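Aminoglycoside 3'-phosphotransferase AphA1-IAB (Acinetobacter baumannii, PDB 4GKH) phosphorylates the 3'-hydroxyl of kanamycin and related aminoglycosides with a nucleoside triphosphate as donor, which makes the bacterium resistant to these antibiotics. Local coordinates at residues A[108-112]-A[238-242]; A[153-157]-A[176-180]; A[198-202]-A[232-237]. One frame throughout, in Å; residues are numbered along the deposited sequence.

Contact 1. Residues A[108-112]-A[238-242]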
loop_
_atom_site.group_PDB
_atom_site.type_symbol
_atom_site.label_atom_id
_atom_site.label_comp_id
_atom_site.label_asym_id
_atom_site.label_seq_id
_atom_site.Cartn_x
_atom_site.Cartn_y
_atom_site.Cartn_z
ATOM N N PHE A 108 -0.977 -12.354 1.726
ATOM C CA PHE A 108 -2.192 -12.894 2.344
ATOM C C PHE A 108 -2.523 -14.282 1.794
ATOM O O PHE A 108 -2.758 -15.242 2.553
ATOM C CB PHE A 108 -3.357 -11.940 2.121
ATOM C CG PHE A 108 -4.663 -12.423 2.707
ATOM C CD1 PHE A 108 -4.983 -12.158 4.029
ATOM C CD2 PHE A 108 -5.579 -13.113 1.924
ATOM C CE1 PHE A 108 -6.197 -12.586 4.563
ATOM C CE2 PHE A 108 -6.785 -13.536 2.451
ATOM C CZ PHE A 108 -7.092 -13.272 3.767
ATOM N N GLN A 109 -2.518 -14.396 0.470
ATOM C CA GLN A 109 -2.796 -15.666 -0.190
ATOM C C GLN A 109 -1.826 -16.769 0.225
ATOM O O GLN A 109 -2.244 -17.887 0.512
ATOM C CB GLN A 109 -2.766 -15.507 -1.712
ATOM C CG GLN A 109 -3.869 -14.598 -2.275
ATOM C CD GLN A 109 -3.804 -14.472 -3.802
ATOM O OE1 GLN A 109 -3.044 -13.665 -4.343
ATOM N NE2 GLN A 109 -4.601 -15.277 -4.495
ATOM N N VAL A 110 -0.528 -16.466 0.242
ATOM C CA VAL A 110 0.484 -17.467 0.556
ATOM C C VAL A 110 0.406 -17.879 2.027
ATOM O O VAL A 110 0.654 -19.038 2.392
ATOM C CB VAL A 110 1.891 -16.929 0.222
ATOM C CG1 VAL A 110 2.941 -17.880 0.695
ATOM C CG2 VAL A 110 2.024 -16.688 -1.279
ATOM N N LEU A 111 0.069 -16.912 2.878
ATOM C CA LEU A 111 -0.111 -17.234 4.294
ATOM C C LEU A 111 -1.271 -18.233 4.472
ATOM O O LEU A 111 -1.137 -19.244 5.183
ATOM C CB LEU A 111 -0.339 -15.959 5.109
ATOM C CG LEU A 111 -0.320 -16.032 6.639
ATOM C CD1 LEU A 111 0.977 -16.640 7.126
ATOM C CD2 LEU A 111 -0.499 -14.652 7.237
ATOM N N GLU A 112 -2.402 -17.986 3.809
ATOM C CA GLU A 112 -3.536 -18.928 3.888
ATOM C C GLU A 112 -3.215 -20.294 3.291
ATOM O O GLU A 112 -3.707 -21.331 3.757
ATOM C CB GLU A 112 -4.796 -18.352 3.228
ATOM C CG GLU A 112 -5.323 -17.091 3.930
ATOM C CD GLU A 112 -6.815 -16.836 3.715
ATOM O OE1 GLU A 112 -7.366 -17.253 2.670
ATOM O OE2 GLU A 112 -7.440 -16.222 4.612
ATOM N N GLY A 238 -2.790 -9.293 12.654
ATOM C CA GLY A 238 -3.724 -9.522 13.747
ATOM C C GLY A 238 -4.878 -10.422 13.367
ATOM O O GLY A 238 -5.581 -10.937 14.232
ATOM N N GLU A 239 -5.083 -10.613 12.065
ATOM C CA GLU A 239 -6.110 -11.546 11.613
ATOM C C GLU A 239 -5.656 -12.994 11.814
ATOM O O GLU A 239 -6.479 -13.912 11.846
ATOM C CB GLU A 239 -6.490 -11.290 10.143
ATOM C CG GLU A 239 -7.867 -11.854 9.756
ATOM C CD GLU A 239 -8.295 -11.527 8.320
ATOM O OE1 GLU A 239 -9.374 -12.021 7.893
ATOM O OE2 GLU A 239 -7.565 -10.784 7.624
ATOM N N PHE A 240 -4.345 -13.190 11.962
ATOM C CA PHE A 240 -3.770 -14.531 11.990
ATOM C C PHE A 240 -3.238 -14.945 13.364
ATOM O O PHE A 240 -3.508 -16.047 13.824
ATOM C CB PHE A 240 -2.648 -14.647 10.950
ATOM C CG PHE A 240 -3.125 -14.500 9.535
ATOM C CD1 PHE A 240 -3.243 -13.249 8.961
ATOM C CD2 PHE A 240 -3.476 -15.617 8.790
ATOM C CE1 PHE A 240 -3.694 -13.112 7.667
ATOM C CE2 PHE A 240 -3.925 -15.487 7.494
ATOM C CZ PHE A 240 -4.034 -14.235 6.930
ATOM N N SER A 241 -2.494 -14.061 14.021
ATOM C CA SER A 241 -1.716 -14.489 15.184
ATOM C C SER A 241 -1.059 -13.343 15.943
ATOM O O SER A 241 -0.321 -12.553 15.359
ATOM C CB SER A 241 -0.608 -15.447 14.717
ATOM O OG SER A 241 0.489 -15.429 15.607
ATOM N N PRO A 242 -1.287 -13.279 17.264
ATOM C CA PRO A 242 -0.578 -12.295 18.081
ATOM C C PRO A 242 0.926 -12.535 18.030
ATOM O O PRO A 242 1.690 -11.581 18.104
ATOM C CB PRO A 242 -1.093 -12.571 19.499
ATOM C CG PRO A 242 -2.379 -13.288 19.306
ATOM C CD PRO A 242 -2.191 -14.114 18.073
#

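Contact 2. Residues A[153-157]-A[176-180]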
loop_
_atom_site.group_PDB
_atom_site.type_symbol
_atom_site.label_atom_id
_atom_site.label_comp_id
_atom_site.label_asym_id
_atom_site.label_seq_id
_atom_site.Cartn_x
_atom_site.Cartn_y
_atom_site.Cartn_z
ATOM N N ALA A 153 -7.058 13.330 5.234
ATOM C CA ALA A 153 -8.106 12.623 5.969
ATOM C C ALA A 153 -9.291 13.542 6.267
ATOM O O ALA A 153 -10.478 13.149 6.145
ATOM C CB ALA A 153 -7.530 12.066 7.263
ATOM N N GLN A 154 -8.972 14.766 6.671
ATOM C CA GLN A 154 -10.019 15.730 7.009
ATOM C C GLN A 154 -10.919 15.961 5.793
ATOM O O GLN A 154 -12.153 15.932 5.907
ATOM C CB GLN A 154 -9.418 17.046 7.498
ATOM C CG GLN A 154 -10.472 18.120 7.743
ATOM C CD GLN A 154 -10.100 19.067 8.863
ATOM O OE1 GLN A 154 -9.050 19.708 8.838
ATOM N NE2 GLN A 154 -10.967 19.162 9.854
ATOM N N SER A 155 -10.285 16.135 4.633
ATOM C CA SER A 155 -11.002 16.357 3.384
ATOM C C SER A 155 -11.846 15.172 2.951
ATOM O O SER A 155 -12.979 15.350 2.526
ATOM C CB SER A 155 -10.026 16.746 2.274
ATOM O OG SER A 155 -9.550 18.057 2.518
ATOM N N ARG A 156 -11.293 13.968 3.052
ATOM C CA ARG A 156 -12.061 12.757 2.765
ATOM C C ARG A 156 -13.276 12.624 3.680
ATOM O O ARG A 156 -14.363 12.281 3.220
ATOM C CB ARG A 156 -11.168 11.512 2.831
ATOM C CG ARG A 156 -10.272 11.392 1.602
ATOM C CD ARG A 156 -9.438 10.147 1.595
ATOM N NE ARG A 156 -10.191 8.968 1.988
ATOM C CZ ARG A 156 -10.936 8.238 1.168
ATOM N NH1 ARG A 156 -11.561 7.165 1.631
ATOM N NH2 ARG A 156 -11.053 8.575 -0.108
HETATM N N MSE A 157 -13.097 12.930 4.963
HETATM C CA MSE A 157 -14.211 12.900 5.907
HETATM C C MSE A 157 -15.262 13.920 5.509
HETATM O O MSE A 157 -16.452 13.629 5.495
HETATM C CB MSE A 157 -13.732 13.210 7.325
HETATM C CG MSE A 157 -14.870 13.294 8.346
HETATM SE SE MSE A 157 -14.270 13.562 10.197
HETATM C CE MSE A 157 -13.192 15.167 9.914
ATOM N N VAL A 176 -17.530 8.556 12.249
ATOM C CA VAL A 176 -16.243 9.012 11.732
ATOM C C VAL A 176 -15.712 10.220 12.522
ATOM O O VAL A 176 -14.512 10.310 12.792
ATOM C CB VAL A 176 -16.287 9.313 10.209
ATOM C CG1 VAL A 176 -17.342 10.365 9.895
ATOM C CG2 VAL A 176 -14.917 9.740 9.691
ATOM N N GLU A 177 -16.618 11.112 12.924
ATOM C CA GLU A 177 -16.262 12.274 13.726
ATOM C C GLU A 177 -15.600 11.899 15.052
ATOM O O GLU A 177 -14.686 12.585 15.502
ATOM C CB GLU A 177 -17.498 13.148 13.991
ATOM C CG GLU A 177 -18.108 13.755 12.725
ATOM C CD GLU A 177 -19.053 12.802 11.998
ATOM O OE1 GLU A 177 -19.338 11.702 12.539
ATOM O OE2 GLU A 177 -19.512 13.158 10.885
ATOM N N GLN A 178 -16.066 10.824 15.681
ATOM C CA GLN A 178 -15.446 10.344 16.912
ATOM C C GLN A 178 -14.040 9.760 16.688
ATOM O O GLN A 178 -13.140 9.978 17.499
ATOM C CB GLN A 178 -16.334 9.319 17.611
ATOM C CG GLN A 178 -15.870 8.997 19.012
ATOM C CD GLN A 178 -16.617 7.831 19.616
ATOM O OE1 GLN A 178 -17.658 7.416 19.105
ATOM N NE2 GLN A 178 -16.087 7.288 20.703
ATOM N N VAL A 179 -13.857 9.013 15.605
ATOM C CA VAL A 179 -12.515 8.566 15.219
ATOM C C VAL A 179 -11.582 9.771 15.044
ATOM O O VAL A 179 -10.470 9.788 15.578
ATOM C CB VAL A 179 -12.554 7.672 13.964
ATOM C CG1 VAL A 179 -11.154 7.182 13.583
ATOM C CG2 VAL A 179 -13.493 6.483 14.202
ATOM N N TRP A 180 -12.056 10.798 14.342
ATOM C CA TRP A 180 -11.281 12.017 14.137
ATOM C C TRP A 180 -10.905 12.688 15.471
ATOM O O TRP A 180 -9.746 12.990 15.711
ATOM C CB TRP A 180 -12.074 12.979 13.238
ATOM C CG TRP A 180 -11.409 14.272 12.947
ATOM C CD1 TRP A 180 -11.746 15.498 13.458
ATOM C CD2 TRP A 180 -10.319 14.495 12.050
ATOM N NE1 TRP A 180 -10.917 16.467 12.943
ATOM C CE2 TRP A 180 -10.032 15.877 12.076
ATOM C CE3 TRP A 180 -9.547 13.661 11.236
ATOM C CZ2 TRP A 180 -9.016 16.442 11.312
ATOM C CZ3 TRP A 180 -8.527 14.233 10.474
ATOM C CH2 TRP A 180 -8.266 15.600 10.531
#

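Contact 3. Residues A[198-202]-A[232-237]. With KAN (kanamycin a), chain M.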
loop_
_atom_site.group_PDB
_atom_site.type_symbol
_atom_site.label_atom_id
_atom_site.label_comp_id
_atom_site.label_asym_id
_atom_site.label_seq_id
_atom_site.Cartn_x
_atom_site.Cartn_y
_atom_site.Cartn_z
ATOM N N GLY A 198 3.262 3.361 2.407
ATOM C CA GLY A 198 1.965 3.994 2.602
ATOM C C GLY A 198 0.750 3.081 2.696
ATOM O O GLY A 198 -0.281 3.478 3.239
ATOM N N ASP A 199 0.854 1.882 2.135
ATOM C CA ASP A 199 -0.188 0.863 2.287
ATOM C C ASP A 199 0.465 -0.524 2.339
ATOM O O ASP A 199 0.222 -1.370 1.491
ATOM C CB ASP A 199 -1.229 0.984 1.149
ATOM C CG ASP A 199 -2.505 0.206 1.422
ATOM O OD1 ASP A 199 -2.645 -0.375 2.521
ATOM O OD2 ASP A 199 -3.382 0.192 0.533
ATOM N N PHE A 200 1.322 -0.721 3.345
ATOM C CA PHE A 200 2.142 -1.926 3.462
ATOM C C PHE A 200 1.296 -3.046 4.077
ATOM O O PHE A 200 1.524 -3.477 5.212
ATOM C CB PHE A 200 3.412 -1.638 4.288
ATOM C CG PHE A 200 4.587 -2.561 3.981
ATOM C CD1 PHE A 200 5.447 -2.291 2.924
ATOM C CD2 PHE A 200 4.831 -3.687 4.762
ATOM C CE1 PHE A 200 6.524 -3.133 2.635
ATOM C CE2 PHE A 200 5.930 -4.542 4.484
ATOM C CZ PHE A 200 6.768 -4.261 3.417
ATOM N N SER A 201 0.316 -3.512 3.310
ATOM C CA SER A 201 -0.586 -4.544 3.776
ATOM C C SER A 201 -0.210 -5.888 3.167
ATOM O O SER A 201 0.585 -5.951 2.242
ATOM C CB SER A 201 -2.020 -4.214 3.381
ATOM O OG SER A 201 -2.189 -4.476 1.997
ATOM N N LEU A 202 -0.832 -6.956 3.660
ATOM C CA LEU A 202 -0.589 -8.281 3.097
ATOM C C LEU A 202 -1.082 -8.433 1.654
ATOM O O LEU A 202 -0.697 -9.373 0.968
ATOM C CB LEU A 202 -1.230 -9.355 3.969
ATOM C CG LEU A 202 -0.635 -9.573 5.360
ATOM C CD1 LEU A 202 -1.572 -10.517 6.133
ATOM C CD2 LEU A 202 0.765 -10.170 5.269
ATOM N N ILE A 232 0.130 -0.769 9.606
ATOM C CA ILE A 232 -0.783 -1.407 8.680
ATOM C C ILE A 232 -0.496 -2.895 8.553
ATOM O O ILE A 232 -1.420 -3.704 8.522
ATOM C CB ILE A 232 -0.770 -0.688 7.314
ATOM C CG1 ILE A 232 -1.358 0.720 7.494
ATOM C CG2 ILE A 232 -1.537 -1.487 6.266
ATOM C CD1 ILE A 232 -1.580 1.491 6.180
ATOM N N LEU A 233 0.783 -3.264 8.504
ATOM C CA LEU A 233 1.118 -4.681 8.396
ATOM C C LEU A 233 0.767 -5.396 9.702
ATOM O O LEU A 233 0.263 -6.526 9.702
ATOM C CB LEU A 233 2.608 -4.859 8.060
ATOM C CG LEU A 233 3.046 -6.320 7.872
ATOM C CD1 LEU A 233 2.178 -7.002 6.817
ATOM C CD2 LEU A 233 4.526 -6.398 7.480
ATOM N N TRP A 234 1.065 -4.745 10.826
ATOM C CA TRP A 234 0.753 -5.301 12.149
ATOM C C TRP A 234 -0.759 -5.560 12.282
ATOM O O TRP A 234 -1.206 -6.576 12.839
ATOM C CB TRP A 234 1.248 -4.337 13.244
ATOM C CG TRP A 234 1.029 -4.797 14.648
ATOM C CD1 TRP A 234 1.881 -5.553 15.407
ATOM C CD2 TRP A 234 -0.095 -4.502 15.483
ATOM N NE1 TRP A 234 1.340 -5.767 16.651
ATOM C CE2 TRP A 234 0.128 -5.135 16.724
ATOM C CE3 TRP A 234 -1.278 -3.786 15.296
ATOM C CZ2 TRP A 234 -0.784 -5.061 17.780
ATOM C CZ3 TRP A 234 -2.193 -3.716 16.351
ATOM C CH2 TRP A 234 -1.935 -4.346 17.572
ATOM N N ASN A 235 -1.546 -4.636 11.747
ATOM C CA ASN A 235 -3.002 -4.787 11.768
ATOM C C ASN A 235 -3.422 -6.035 10.968
ATOM O O ASN A 235 -4.215 -6.851 11.452
ATOM C CB ASN A 235 -3.685 -3.519 11.222
ATOM C CG ASN A 235 -5.177 -3.485 11.525
ATOM O OD1 ASN A 235 -5.611 -3.897 12.598
ATOM N ND2 ASN A 235 -5.964 -2.996 10.584
ATOM N N CYS A 236 -2.854 -6.199 9.773
ATOM C CA CYS A 236 -3.159 -7.353 8.922
ATOM C C CYS A 236 -2.851 -8.666 9.614
ATOM O O CYS A 236 -3.651 -9.613 9.586
ATOM C CB CYS A 236 -2.352 -7.290 7.628
ATOM S SG CYS A 236 -2.937 -5.965 6.542
ATOM N N LEU A 237 -1.674 -8.720 10.224
ATOM C CA LEU A 237 -1.225 -9.929 10.909
ATOM C C LEU A 237 -2.109 -10.285 12.094
ATOM O O LEU A 237 -2.187 -11.443 12.495
ATOM C CB LEU A 237 0.230 -9.781 11.334
ATOM C CG LEU A 237 1.247 -9.749 10.192
ATOM C CD1 LEU A 237 2.658 -9.438 10.709
ATOM C CD2 LEU A 237 1.228 -11.077 9.452
HETATM C C1 KAN M . -8.537 -1.182 2.761
HETATM C C2 KAN M . -7.423 -1.530 1.800
HETATM C C3 KAN M . -6.738 -0.302 1.230
HETATM C C4 KAN M . -7.791 0.537 0.506
HETATM C C5 KAN M . -8.855 0.935 1.511
HETATM C C6 KAN M . -9.874 1.740 0.704
HETATM C C7 KAN M . -8.915 -0.661 8.008
HETATM C C8 KAN M . -9.275 -1.856 7.163
HETATM C C9 KAN M . -8.430 -1.793 5.870
HETATM C C10 KAN M . -8.750 -0.519 5.059
HETATM C C11 KAN M . -8.345 0.680 5.951
HETATM C C12 KAN M . -9.170 0.642 7.233
HETATM C C13 KAN M . -9.719 -4.226 7.648
HETATM C C14 KAN M . -9.879 -4.915 9.005
HETATM C C15 KAN M . -8.580 -5.358 9.638
HETATM C C16 KAN M . -7.890 -6.315 8.691
HETATM C C17 KAN M . -7.646 -5.553 7.394
HETATM C C18 KAN M . -6.775 -6.334 6.384
HETATM N N1 KAN M . -10.956 2.188 1.586
HETATM N N2 KAN M . -8.635 1.929 5.225
HETATM N N3 KAN M . -9.776 -0.751 9.210
HETATM N N4 KAN M . -8.849 -6.059 10.901
HETATM O O5 KAN M . -9.453 -0.267 2.059
HETATM O O6 KAN M . -6.460 -2.345 2.492
HETATM O O7 KAN M . -5.729 -0.747 0.312
HETATM O O8 KAN M . -7.200 1.733 -0.020
HETATM O O9 KAN M . -7.956 -0.465 3.855
HETATM O O10 KAN M . -8.571 -3.012 5.097
HETATM O O11 KAN M . -9.018 -3.028 7.976
HETATM O O12 KAN M . -8.914 -5.105 6.822
HETATM O O13 KAN M . -10.617 -4.001 9.825
HETATM O O14 KAN M . -6.646 -6.692 9.268
HETATM O O15 KAN M . -6.444 -5.465 5.265
#

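Contact 1. Residues A[108-112]-A[238-242]
Phe108 and Phe240 bring their rings together where helix 107-113, which follows the nucleotide-binding lobe of this protein-kinase-like fold, faces the loop between helices 227-237 and 242-252. The ring of Phe108 reaches across with CG anti to its own N (chi1 179°), and its CE1 lies 3.6 Å from CZ of Phe240. The two ring planes stand 69° apart with centroids separated by 5.7 Å. Glu239 approaches the edge of the Phe108 ring, its OE2 3.8 Å from CE1, and the positive rim of the ring would suit a carboxylate oxygen there. On the same helix, Gln109 touches the pyrazolopyrimidine inhibitor. A turn after Phe108, Leu111 packs over the ring face of Phe240, and its CG lies 3.7 Å from CE2 of that ring. Leu111, which is buried, also touches Ile121 of helix 118-133. Glu112, whose N is hydrogen-bonded to Phe108 O within the helix, brushes the rim of Phe240 through its aliphatic part, CG being 4.2 Å from CE2. Beyond the aromatic, Ser241 N-caps helix 242-252, its OG hydrogen-bonded to Leu244 N. The CD2 methyl of Leu111 makes a CH-pi contact, 3.2 Å from the Phe240 ring centroid and only 2° off the ring normal.

Contact 2. Residues A[153-157]-A[176-180]
Met157, a selenomethionine in this crystal, reaches from one of two nearly antiparallel helix segments to Trp180 on the other. The segments 153-157 and 176-180 run at 166° to each other with axes 11.4 Å apart, and the side chains of Met157 and Trp180 bridge them. From CB the chain is extended, and CG meets Val176, lying 3.8 Å from its CG2. The selenium comes next, 3.8 Å from CB of Trp180 and close to the same valine methyl; its approach to the indole is a Met-aromatic contact, oblique to the ring. A bend at the last torsion (chi3 55°) then carries CE over one face of the indole. This methyl makes a CH-pi contact 3.6 Å from the centroid of the five-membered ring, and it lies 11° off the normal. The six-membered part of Trp180 extends toward the preceding turn of helix 146-158, where Gln154 CB is 3.6 Å from CH2 and Ala153 CB is 4.0 Å from CZ3. The amide of Gln154 continues past CZ2, its plane tilted from the indole, and packs there without a hydrogen bond to the tryptophan. The contact thus joins helix 146-158 to the first turn of helix 176-184, near the surface and away from the kanamycin and inhibitor pockets, with Phe271 of the C-terminal tail touching both Ala153 and Val176.

Contact 3. Residues A[198-202]-A[232-237]
This is a buried, largely apolar contact in which the loop between strands 193-196 and 205-208 lies along helix 227-237, beside the kanamycin site. Ile232 points at the loop from the helix: its CD1 is 3.8 Å from the carbonyl oxygen of Gly198, and its CG2 packs against the backbone of Phe200 and CB of Ser201. The loop backbone comes close at Phe200, whose O is 3.3 Å from Leu233 CB. The side chains of Phe200 and Leu233 lie side by side and point the same way, with Leu233 CD2 at the edge of the phenyl ring, near its plane. Phe200 is the centre of an inverse gamma turn, closed by a weak bond from Ser201 N to Asp199 O. The sequence His197-Gly198-Asp199 and the following Asn204 match the catalytic loop of the aminoglycoside phosphotransferases, the counterpart of the kinase HRD loop. A chi1 of -166° swings the Asp199 carboxylate away from its backbone N and out to the sugar, where kanamycin O7, the 3'-hydroxyl that is phosphorylated, donates a hydrogen bond to OD2 at 2.5 Å, consistent with Asp199 as proton acceptor. Asn204 ND2 is hydrogen-bonded to Asp199 O. From the helix, Asn235 O lies 3.3 Å from kanamycin O14, and Asn235 ND2 is hydrogen-bonded to Asp168 OD1, which also binds kanamycin. Further along, Cys236 SG sits 3.7 Å from Ser201 CB, while Leu202 CD1 packs against Cys236 CB at 3.6 Å and Leu202 CD2 reaches Leu233 CD1.

Contacts 1 and 3 adjoin, with centres 11 Å apart: Phe108 N lies 3.1 Å from Leu202 O, a probable hydrogen bond, and Phe240 CE1 packs 3.7 Å from Leu202 CD1. Leu202 therefore joins the catalytic loop to both halves of contact 1. Contact 3 carries Asp199 and part of the kanamycin pocket; contact 1 lies farther out, the Phe108 side chain about 12 Å from that of Asp199 and the Glu239 side chain about 5 Å from kanamycin. Contact 2 stands apart, its centre 29 Å from that of contact 1 and 21 Å from that of contact 3, although the side chain of Ala153 is about 10 Å from kanamycin.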